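BIFUNCTIONAL PROTEIN Proline utilization A (PutA) (Corynebacterium freiburgense, PDB 5UX5) catalyses both steps of the oxidation of proline to glutamate, pairing an FAD-dependent proline dehydrogenase with an NAD-dependent aldehyde dehydrogenase in one polypeptide. Local coordinates at residues V241-F246 against A260-Q265; E1008-H1013 against A1033-V1038. All coordinates share one frame; numbering follows the deposited sequence.

Overall arrangement
The two contacts lie on opposite sides of the chain's centre, their own centres about 62 Å apart and their nearest atoms about 47 Å apart, so each belongs to a different part of this bifunctional enzyme. Interaction 1 packs helix 239-251 on strand 260-265 in the proline dehydrogenase barrel, and the far side of the same strand touches the flavin of FAD. Interaction 2 joins a proline-rich loop to the end of helix 1026-1035 in the C-terminal region, where Gly1036 lies about 14 Å from the bound NAD. The first therefore reaches a cofactor directly; the second stands back from one.

Interaction 1. Residues V241-F246 against A260-Q265; sequences VTIRLF and AGIVLQ. With FAD (flavin-adenine dinucleotide), chain E.
Phe246 and Ile262 carry this contact between helix 241-246 and strand 260-265, whose axes run nearly antiparallel (163°) at 9.6 Å. With CG anti to its backbone N (chi1 -170°), the Phe246 side chain leaves the helix toward the strand and lays one ring face against Ile262. Ile262 CG2, in the crowded position between backbone N and carbonyl carbon, sits over that face in a CH-pi contact, 3.9 Å from the Phe246 ring centroid and displaced toward the CE2 rim. The other branch of Ile262 has CG1 anti to the backbone N and the chain fully extended, which carries CD1 across to the helix, 3.9 Å from Ile243 CG1, the two side chains crossing at about a right angle. Thr242 adds its methyl CG2 to the same CD1, while its OG1 turns back to the carbonyl of Asp238. The far end of the ring meets backbone: Phe246 CZ approaches Ala260 O edge-on at 3.4 Å, and Ala260 CB packs near CE1. Leu278 and Ala274 of helix 271-287 continue this apolar layer.

The strand's other side serves the cofactor. Val263, pointing away from the helix, brings CG2 to 3.5 Å from FAD O4. Gln265 NE2 donates to FAD O2 at 2.7 Å with a bent N-H...O angle of 142°, and also bonds to the carbonyl of Glu234. The pairing is that of a beta-alpha-beta unit in a TIM-like barrel, strand 228-232 leading through helix 239-251 into strand 260-265. Chemically, the interface is held by hydrocarbon packing and a ring face, whereas the polar reach of Gln265 is directed at the flavin pyrimidine, where a donor at O2 would be expected to stabilise negative charge on the reduced isoalloxazine.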
ATOM      1  N   VAL A 241      21.650   0.662   0.713  1.00 32.65           N
ATOM      2  CA  VAL A 241      22.056   1.078  -0.622  1.00 31.94           C
ATOM      3  C   VAL A 241      23.005   2.263  -0.541  1.00 37.79           C
ATOM      4  O   VAL A 241      23.934   2.382  -1.349  1.00 33.13           O
ATOM      5  CB  VAL A 241      20.840   1.409  -1.495  1.00 28.08           C
ATOM      6  CG1 VAL A 241      20.124   2.585  -0.921  1.00 29.72           C
ATOM      7  CG2 VAL A 241      21.299   1.754  -2.913  1.00 32.89           C
ATOM      8  N   THR A 242      22.765   3.176   0.412  1.00 32.71           N
ATOM      9  CA  THR A 242      23.612   4.361   0.522  1.00 32.55           C
ATOM     10  C   THR A 242      24.991   4.015   1.080  1.00 37.86           C
ATOM     11  O   THR A 242      26.003   4.503   0.572  1.00 47.65           O
ATOM     12  CB  THR A 242      22.945   5.426   1.385  1.00 30.28           C
ATOM     13  OG1 THR A 242      21.638   5.720   0.870  1.00 29.73           O
ATOM     14  CG2 THR A 242      23.781   6.684   1.368  1.00 28.46           C
ATOM     15  N   ILE A 243      25.054   3.189   2.134  1.00 31.17           N
ATOM     16  CA  ILE A 243      26.347   2.738   2.645  1.00 34.13           C
ATOM     17  C   ILE A 243      27.107   2.009   1.553  1.00 43.98           C
ATOM     18  O   ILE A 243      28.333   2.152   1.419  1.00 44.05           O
ATOM     19  CB  ILE A 243      26.171   1.825   3.867  1.00 33.48           C
ATOM     20  CG1 ILE A 243      25.678   2.584   5.076  1.00 31.88           C
ATOM     21  CG2 ILE A 243      27.467   1.103   4.177  1.00 38.12           C
ATOM     22  CD1 ILE A 243      25.105   1.646   6.082  1.00 33.04           C
ATOM     23  N   ARG A 244      26.398   1.179   0.783  1.00 38.63           N
ATOM     24  CA  ARG A 244      27.052   0.448  -0.292  1.00 37.65           C
ATOM     25  C   ARG A 244      27.503   1.399  -1.394  1.00 43.50           C
ATOM     26  O   ARG A 244      28.589   1.242  -1.968  1.00 50.89           O
ATOM     27  CB  ARG A 244      26.120  -0.612  -0.849  1.00 35.49           C
ATOM     28  CG  ARG A 244      26.747  -1.423  -1.902  1.00 32.48           C
ATOM     29  CD  ARG A 244      25.862  -2.532  -2.292  1.00 32.37           C
ATOM     30  NE  ARG A 244      26.277  -3.086  -3.572  1.00 38.00           N
ATOM     31  CZ  ARG A 244      25.648  -4.078  -4.182  1.00 40.56           C
ATOM     32  NH1 ARG A 244      24.568  -4.619  -3.620  1.00 45.34           N
ATOM     33  NH2 ARG A 244      26.093  -4.521  -5.345  1.00 34.78           N
ATOM     34  N   LEU A 245      26.671   2.379  -1.716  1.00 39.41           N
ATOM     35  CA  LEU A 245      27.076   3.387  -2.680  1.00 39.49           C
ATOM     36  C   LEU A 245      28.344   4.089  -2.213  1.00 36.26           C
ATOM     37  O   LEU A 245      29.321   4.185  -2.956  1.00 33.53           O
ATOM     38  CB  LEU A 245      25.923   4.374  -2.879  1.00 36.37           C
ATOM     39  CG  LEU A 245      26.234   5.787  -3.325  1.00 36.50           C
ATOM     40  CD1 LEU A 245      26.756   5.741  -4.748  1.00 32.70           C
ATOM     41  CD2 LEU A 245      24.970   6.624  -3.185  1.00 30.85           C
ATOM     42  N   PHE A 246      28.354   4.518  -0.951  1.00 31.97           N
ATOM     43  CA  PHE A 246      29.495   5.219  -0.366  1.00 32.41           C
ATOM     44  C   PHE A 246      30.773   4.392  -0.458  1.00 41.31           C
ATOM     45  O   PHE A 246      31.798   4.881  -0.936  1.00 53.32           O
ATOM     46  CB  PHE A 246      29.158   5.544   1.079  1.00 35.55           C
ATOM     47  CG  PHE A 246      30.111   6.470   1.776  1.00 36.12           C
ATOM     48  CD1 PHE A 246      30.237   7.786   1.388  1.00 40.02           C
ATOM     49  CD2 PHE A 246      30.784   6.047   2.928  1.00 36.14           C
ATOM     50  CE1 PHE A 246      31.091   8.662   2.097  1.00 44.52           C
ATOM     51  CE2 PHE A 246      31.620   6.902   3.636  1.00 32.48           C
ATOM     52  CZ  PHE A 246      31.773   8.209   3.220  1.00 32.62           C
ATOM     53  N   ALA A 260      35.044  12.272   1.824  1.00 35.26           N
ATOM     54  CA  ALA A 260      33.605  12.401   1.631  1.00 37.78           C
ATOM     55  C   ALA A 260      32.879  11.787   2.823  1.00 39.58           C
ATOM     56  O   ALA A 260      33.475  11.113   3.658  1.00 43.86           O
ATOM     57  CB  ALA A 260      33.147  11.746   0.324  1.00 41.76           C
ATOM     58  N   GLY A 261      31.580  12.061   2.921  1.00 40.83           N
ATOM     59  CA  GLY A 261      30.847  11.807   4.142  1.00 38.88           C
ATOM     60  C   GLY A 261      29.505  11.143   3.903  1.00 37.51           C
ATOM     61  O   GLY A 261      28.975  11.118   2.797  1.00 41.49           O
ATOM     62  N   ILE A 262      28.954  10.628   4.996  1.00 33.35           N
ATOM     63  CA  ILE A 262      27.690   9.909   4.996  1.00 35.37           C
ATOM     64  C   ILE A 262      27.063  10.095   6.367  1.00 35.17           C
ATOM     65  O   ILE A 262      27.769  10.239   7.371  1.00 36.41           O
ATOM     66  CB  ILE A 262      27.885   8.410   4.665  1.00 34.60           C
ATOM     67  CG1 ILE A 262      26.541   7.676   4.645  1.00 33.25           C
ATOM     68  CG2 ILE A 262      28.777   7.743   5.678  1.00 30.33           C
ATOM     69  CD1 ILE A 262      26.682   6.243   4.228  1.00 37.76           C
ATOM     70  N   VAL A 263      25.718  10.070   6.404  1.00 34.17           N
ATOM     71  CA  VAL A 263      24.924  10.282   7.620  1.00 34.07           C
ATOM     72  C   VAL A 263      24.556   8.939   8.238  1.00 32.44           C
ATOM     73  O   VAL A 263      24.216   7.990   7.527  1.00 35.24           O
ATOM     74  CB  VAL A 263      23.646  11.088   7.307  1.00 33.35           C
ATOM     75  CG1 VAL A 263      22.709  11.060   8.467  1.00 30.17           C
ATOM     76  CG2 VAL A 263      23.973  12.527   6.994  1.00 31.81           C
ATOM     77  N   LEU A 264      24.632   8.848   9.558  1.00 28.05           N
ATOM     78  CA  LEU A 264      23.966   7.772  10.290  1.00 37.42           C
ATOM     79  C   LEU A 264      22.935   8.372  11.238  1.00 33.07           C
ATOM     80  O   LEU A 264      23.209   9.366  11.922  1.00 29.54           O
ATOM     81  CB  LEU A 264      24.947   6.890  11.067  1.00 28.23           C
ATOM     82  CG  LEU A 264      25.809   6.010  10.162  1.00 28.59           C
ATOM     83  CD1 LEU A 264      26.749   5.070  10.970  1.00 29.24           C
ATOM     84  CD2 LEU A 264      24.926   5.244   9.199  1.00 28.09           C
ATOM     85  N   GLN A 265      21.740   7.791  11.248  1.00 33.68           N
ATOM     86  CA  GLN A 265      20.675   8.220  12.151  1.00 34.01           C
ATOM     87  C   GLN A 265      20.745   7.363  13.412  1.00 32.08           C
ATOM     88  O   GLN A 265      20.475   6.155  13.364  1.00 26.55           O
ATOM     89  CB  GLN A 265      19.306   8.090  11.491  1.00 35.77           C
ATOM     90  CG  GLN A 265      19.315   8.391  10.031  1.00 41.72           C
ATOM     91  CD  GLN A 265      17.979   8.150   9.353  1.00 33.83           C
ATOM     92  OE1 GLN A 265      17.709   7.039   8.879  1.00 34.96           O
ATOM     93  NE2 GLN A 265      17.188   9.204   9.211  1.00 25.16           N
TER
HETATM   94  PA  FAD E2001      16.582  16.545  20.553  1.00 64.45           P
HETATM   95  O1A FAD E2001      15.291  17.156  21.198  1.00 58.91           O
HETATM   96  O2A FAD E2001      17.664  16.095  21.418  1.00 59.45           O
HETATM   97  O5B FAD E2001      16.434  15.327  19.720  1.00 59.82           O
HETATM   98  C5B FAD E2001      15.228  15.101  19.016  1.00 44.13           C
HETATM   99  C4B FAD E2001      15.323  13.758  18.316  1.00 41.63           C
HETATM  100  O4B FAD E2001      15.046  12.712  19.201  1.00 46.73           O
HETATM  101  C3B FAD E2001      14.346  13.607  17.194  1.00 45.35           C
HETATM  102  O3B FAD E2001      14.711  14.191  15.994  1.00 46.82           O
HETATM  103  C2B FAD E2001      14.224  12.130  17.083  1.00 40.37           C
HETATM  104  O2B FAD E2001      15.156  11.605  16.209  1.00 35.18           O
HETATM  105  C1B FAD E2001      14.387  11.678  18.505  1.00 42.76           C
HETATM  106  N9A FAD E2001      13.119  11.377  19.154  1.00 38.43           N
HETATM  107  C8A FAD E2001      12.250  12.291  19.734  1.00 31.71           C
HETATM  108  N7A FAD E2001      11.169  11.644  20.213  1.00 38.21           N
HETATM  109  C5A FAD E2001      11.270  10.275  19.993  1.00 36.04           C
HETATM  110  C6A FAD E2001      10.467   9.157  20.291  1.00 34.94           C
HETATM  111  N6A FAD E2001       9.182   9.247  20.965  1.00 30.96           N
HETATM  112  N1A FAD E2001      10.895   7.938  19.925  1.00 42.12           N
HETATM  113  C2A FAD E2001      12.086   7.786  19.266  1.00 41.07           C
HETATM  114  N3A FAD E2001      12.889   8.854  18.962  1.00 32.02           N
HETATM  115  C4A FAD E2001      12.519  10.093  19.306  1.00 36.39           C
HETATM  116  N1  FAD E2001      18.041  14.107  10.066  1.00 37.09           N
HETATM  117  C2  FAD E2001      18.079  12.959   9.195  1.00 35.70           C
HETATM  118  O2  FAD E2001      17.183  11.940   9.415  1.00 33.10           O
HETATM  119  N3  FAD E2001      18.972  12.935   8.116  1.00 36.26           N
HETATM  120  C4  FAD E2001      19.867  13.981   7.884  1.00 36.30           C
HETATM  121  O4  FAD E2001      20.750  13.927   6.819  1.00 40.58           O
HETATM  122  C4X FAD E2001      19.953  15.105   8.871  1.00 32.59           C
HETATM  123  N5  FAD E2001      20.932  16.089   8.798  1.00 34.77           N
HETATM  124  C5X FAD E2001      21.011  17.098   9.768  1.00 37.46           C
HETATM  125  C6  FAD E2001      21.997  18.100   9.698  1.00 31.71           C
HETATM  126  C7  FAD E2001      22.040  19.089  10.675  1.00 33.77           C
HETATM  127  C7M FAD E2001      23.073  20.176  10.623  1.00 31.57           C
HETATM  128  C8  FAD E2001      21.149  19.091  11.719  1.00 42.84           C
HETATM  129  C8M FAD E2001      21.204  20.155  12.766  1.00 47.92           C
HETATM  130  C9  FAD E2001      20.174  18.107  11.793  1.00 45.73           C
HETATM  131  C9A FAD E2001      20.110  17.121  10.826  1.00 41.08           C
HETATM  132  N10 FAD E2001      19.105  16.117  10.948  1.00 42.51           N
HETATM  133  C10 FAD E2001      19.010  15.099   9.976  1.00 38.29           C
HETATM  134  C1' FAD E2001      18.128  16.186  12.051  1.00 46.03           C
HETATM  135  C2' FAD E2001      18.396  15.326  13.257  1.00 46.73           C
HETATM  136  O2' FAD E2001      18.247  14.000  12.895  1.00 36.24           O
HETATM  137  C3' FAD E2001      17.406  15.760  14.359  1.00 50.06           C
HETATM  138  O3' FAD E2001      16.133  15.488  13.915  1.00 51.66           O
HETATM  139  C4' FAD E2001      17.428  17.225  14.812  1.00 49.94           C
HETATM  140  O4' FAD E2001      18.648  17.843  14.618  1.00 49.60           O
HETATM  141  C5' FAD E2001      16.901  17.437  16.250  1.00 43.68           C
HETATM  142  O5' FAD E2001      17.420  16.558  17.241  1.00 41.93           O
HETATM  143  P   FAD E2001      18.379  17.022  18.463  1.00 49.06           P
HETATM  144  O1P FAD E2001      19.703  16.206  18.711  1.00 49.22           O
HETATM  145  O2P FAD E2001      18.471  18.558  18.112  1.00 47.93           O
HETATM  146  O3P FAD E2001      17.420  17.423  19.707  1.00 56.94           O

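Interaction 2. Residues E1008-H1013 against A1033-V1038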
ATOM      1  N   GLU A1008     -42.140  -7.913 -18.070  1.00 46.23           N
ATOM      2  CA  GLU A1008     -41.792  -6.534 -17.746  1.00 47.73           C
ATOM      3  C   GLU A1008     -40.269  -6.391 -17.616  1.00 41.62           C
ATOM      4  O   GLU A1008     -39.609  -7.181 -16.934  1.00 42.79           O
ATOM      5  CB  GLU A1008     -42.508  -6.080 -16.468  1.00 50.73           C
ATOM      6  CG  GLU A1008     -42.436  -4.544 -16.197  1.00 57.57           C
ATOM      7  CD  GLU A1008     -43.126  -4.104 -14.882  1.00 64.27           C
ATOM      8  OE1 GLU A1008     -43.965  -4.859 -14.332  1.00 64.72           O
ATOM      9  OE2 GLU A1008     -42.815  -2.996 -14.395  1.00 61.34           O
ATOM     10  N   TRP A1009     -39.709  -5.418 -18.326  1.00 38.80           N
ATOM     11  CA  TRP A1009     -38.284  -5.127 -18.319  1.00 38.15           C
ATOM     12  C   TRP A1009     -37.823  -4.593 -16.956  1.00 44.04           C
ATOM     13  O   TRP A1009     -38.587  -3.987 -16.189  1.00 46.16           O
ATOM     14  CB  TRP A1009     -37.985  -4.100 -19.406  1.00 39.59           C
ATOM     15  CG  TRP A1009     -36.582  -3.536 -19.502  1.00 43.19           C
ATOM     16  CD1 TRP A1009     -35.608  -3.930 -20.365  1.00 46.12           C
ATOM     17  CD2 TRP A1009     -36.029  -2.430 -18.755  1.00 48.27           C
ATOM     18  NE1 TRP A1009     -34.476  -3.160 -20.199  1.00 49.14           N
ATOM     19  CE2 TRP A1009     -34.707  -2.229 -19.222  1.00 49.61           C
ATOM     20  CE3 TRP A1009     -36.518  -1.601 -17.731  1.00 50.72           C
ATOM     21  CZ2 TRP A1009     -33.862  -1.237 -18.700  1.00 42.48           C
ATOM     22  CZ3 TRP A1009     -35.673  -0.617 -17.203  1.00 52.38           C
ATOM     23  CH2 TRP A1009     -34.357  -0.445 -17.696  1.00 43.46           C
ATOM     24  N   PHE A1010     -36.534  -4.784 -16.683  1.00 35.94           N
ATOM     25  CA  PHE A1010     -35.886  -4.247 -15.494  1.00 45.89           C
ATOM     26  C   PHE A1010     -34.427  -3.969 -15.842  1.00 49.92           C
ATOM     27  O   PHE A1010     -33.867  -4.636 -16.719  1.00 51.76           O
ATOM     28  CB  PHE A1010     -35.999  -5.204 -14.292  1.00 33.51           C
ATOM     29  CG  PHE A1010     -35.638  -6.631 -14.606  1.00 35.52           C
ATOM     30  CD1 PHE A1010     -34.323  -7.069 -14.522  1.00 32.03           C
ATOM     31  CD2 PHE A1010     -36.618  -7.547 -14.983  1.00 41.23           C
ATOM     32  CE1 PHE A1010     -33.985  -8.394 -14.802  1.00 31.60           C
ATOM     33  CE2 PHE A1010     -36.282  -8.877 -15.269  1.00 43.72           C
ATOM     34  CZ  PHE A1010     -34.964  -9.295 -15.175  1.00 39.25           C
ATOM     35  N   PRO A1011     -33.792  -3.002 -15.185  1.00 45.04           N
ATOM     36  CA  PRO A1011     -32.478  -2.527 -15.634  1.00 40.91           C
ATOM     37  C   PRO A1011     -31.392  -3.552 -15.369  1.00 39.47           C
ATOM     38  O   PRO A1011     -31.576  -4.470 -14.561  1.00 44.03           O
ATOM     39  CB  PRO A1011     -32.251  -1.266 -14.783  1.00 36.57           C
ATOM     40  CG  PRO A1011     -33.529  -0.942 -14.168  1.00 37.48           C
ATOM     41  CD  PRO A1011     -34.287  -2.218 -14.045  1.00 41.94           C
ATOM     42  N   PRO A1012     -30.237  -3.422 -16.015  1.00 40.70           N
ATOM     43  CA  PRO A1012     -29.109  -4.291 -15.655  1.00 35.21           C
ATOM     44  C   PRO A1012     -28.726  -4.117 -14.188  1.00 36.77           C
ATOM     45  O   PRO A1012     -28.791  -3.016 -13.633  1.00 30.81           O
ATOM     46  CB  PRO A1012     -27.984  -3.828 -16.597  1.00 32.56           C
ATOM     47  CG  PRO A1012     -28.711  -3.227 -17.804  1.00 34.20           C
ATOM     48  CD  PRO A1012     -29.979  -2.621 -17.235  1.00 34.48           C
ATOM     49  N   HIS A1013     -28.314  -5.228 -13.574  1.00 29.63           N
ATOM     50  CA  HIS A1013     -27.798  -5.302 -12.205  1.00 29.34           C
ATOM     51  C   HIS A1013     -28.858  -5.050 -11.136  1.00 33.14           C
ATOM     52  O   HIS A1013     -28.531  -4.699  -9.994  1.00 32.82           O
ATOM     53  CB  HIS A1013     -26.605  -4.361 -12.030  1.00 28.26           C
ATOM     54  CG  HIS A1013     -25.646  -4.452 -13.168  1.00 43.62           C
ATOM     55  ND1 HIS A1013     -25.474  -3.434 -14.083  1.00 50.08           N
ATOM     56  CD2 HIS A1013     -24.902  -5.494 -13.616  1.00 48.64           C
ATOM     57  CE1 HIS A1013     -24.618  -3.819 -15.012  1.00 52.78           C
ATOM     58  NE2 HIS A1013     -24.271  -5.071 -14.762  1.00 56.29           N
ATOM     59  N   ALA A1033     -30.051 -13.268 -16.252  1.00 39.34           N
ATOM     60  CA  ALA A1033     -28.755 -13.814 -16.637  1.00 30.23           C
ATOM     61  C   ALA A1033     -28.119 -13.004 -17.751  1.00 33.17           C
ATOM     62  O   ALA A1033     -26.891 -12.884 -17.797  1.00 39.48           O
ATOM     63  CB  ALA A1033     -28.884 -15.268 -17.068  1.00 30.56           C
ATOM     64  N   LEU A1034     -28.940 -12.412 -18.625  1.00 36.44           N
ATOM     65  CA  LEU A1034     -28.413 -11.591 -19.708  1.00 33.28           C
ATOM     66  C   LEU A1034     -27.888 -10.255 -19.201  1.00 34.82           C
ATOM     67  O   LEU A1034     -26.839  -9.800 -19.652  1.00 55.49           O
ATOM     68  CB  LEU A1034     -29.491 -11.360 -20.752  1.00 41.92           C
ATOM     69  CG  LEU A1034     -29.806 -12.579 -21.608  1.00 40.82           C
ATOM     70  CD1 LEU A1034     -31.093 -12.360 -22.391  1.00 37.30           C
ATOM     71  CD2 LEU A1034     -28.649 -12.833 -22.512  1.00 36.12           C
ATOM     72  N   ASN A1035     -28.588  -9.604 -18.271  1.00 32.33           N
ATOM     73  CA  ASN A1035     -28.178  -8.277 -17.843  1.00 32.15           C
ATOM     74  C   ASN A1035     -27.602  -8.243 -16.430  1.00 30.72           C
ATOM     75  O   ASN A1035     -27.544  -7.170 -15.819  1.00 33.39           O
ATOM     76  CB  ASN A1035     -29.328  -7.279 -17.991  1.00 36.13           C
ATOM     77  CG  ASN A1035     -30.477  -7.504 -17.009  1.00 42.07           C
ATOM     78  OD1 ASN A1035     -30.349  -8.194 -15.996  1.00 41.27           O
ATOM     79  ND2 ASN A1035     -31.616  -6.897 -17.315  1.00 33.30           N
ATOM     80  N   GLY A1036     -27.164  -9.388 -15.904  1.00 34.95           N
ATOM     81  CA  GLY A1036     -26.470  -9.446 -14.621  1.00 37.51           C
ATOM     82  C   GLY A1036     -27.258  -9.067 -13.371  1.00 36.23           C
ATOM     83  O   GLY A1036     -26.649  -8.667 -12.371  1.00 39.56           O
ATOM     84  N   SER A1037     -28.584  -9.176 -13.395  1.00 32.58           N
ATOM     85  CA  SER A1037     -29.401  -9.003 -12.203  1.00 31.58           C
ATOM     86  C   SER A1037     -29.440 -10.308 -11.393  1.00 31.40           C
ATOM     87  O   SER A1037     -28.960 -11.361 -11.828  1.00 31.13           O
ATOM     88  CB  SER A1037     -30.816  -8.569 -12.592  1.00 28.67           C
ATOM     89  OG  SER A1037     -30.815  -7.409 -13.403  1.00 29.62           O
ATOM     90  N   VAL A1038     -30.023 -10.245 -10.202  1.00 26.42           N
ATOM     91  CA  VAL A1038     -30.056 -11.400  -9.315  1.00 25.70           C
ATOM     92  C   VAL A1038     -31.468 -11.593  -8.771  1.00 32.48           C
ATOM     93  O   VAL A1038     -32.073 -10.670  -8.215  1.00 43.62           O
ATOM     94  CB  VAL A1038     -29.017 -11.269  -8.174  1.00 27.27           C
ATOM     95  CG1 VAL A1038     -29.240 -10.015  -7.363  1.00 24.70           C
ATOM     96  CG2 VAL A1038     -29.047 -12.493  -7.284  1.00 24.20           C
TER
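The backbones come together where helix 1026-1035 gives way to Gly1036, with positive phi (66°), and His1013 N donates to Asn1035 O at 3.1 Å, in the plane of that carbonyl. Asn1035 points toward the loop with CG in the crowded position between backbone N and carbonyl carbon (chi1 69°). Its OD1 turns back to accept from Ser1037 N, closing an Asx turn, and from Ser1037 OG at 2.7 Å, the hydroxyl lying well above the carboxamide plane. Its ND2 faces the loop, 3.2 Å from Phe1010 O, and the amide stands 75° to the Phe1010 ring. That ring presents its CE1 edge to Ser1037 OG, in plane at 3.6 Å. Pro1012 CB lies across Asn1035 CB at 4.0 Å. The His1013 imidazole lays one face over Asn1035 O, toward its CD2 rim, while NE2 bonds to Asn892. Ser1037 OG also meets Ser1014 N. The loop between strands 1000-1003 and 1015-1018 is thus stitched to the helix end in the C-terminal region, where strand 1038-1040 begins beside strand 1015-1018. With two donors on OD1, the Asn1035 carboxamide should be fixed in rotation, leaving its NH2 end on the side of Phe1010 O.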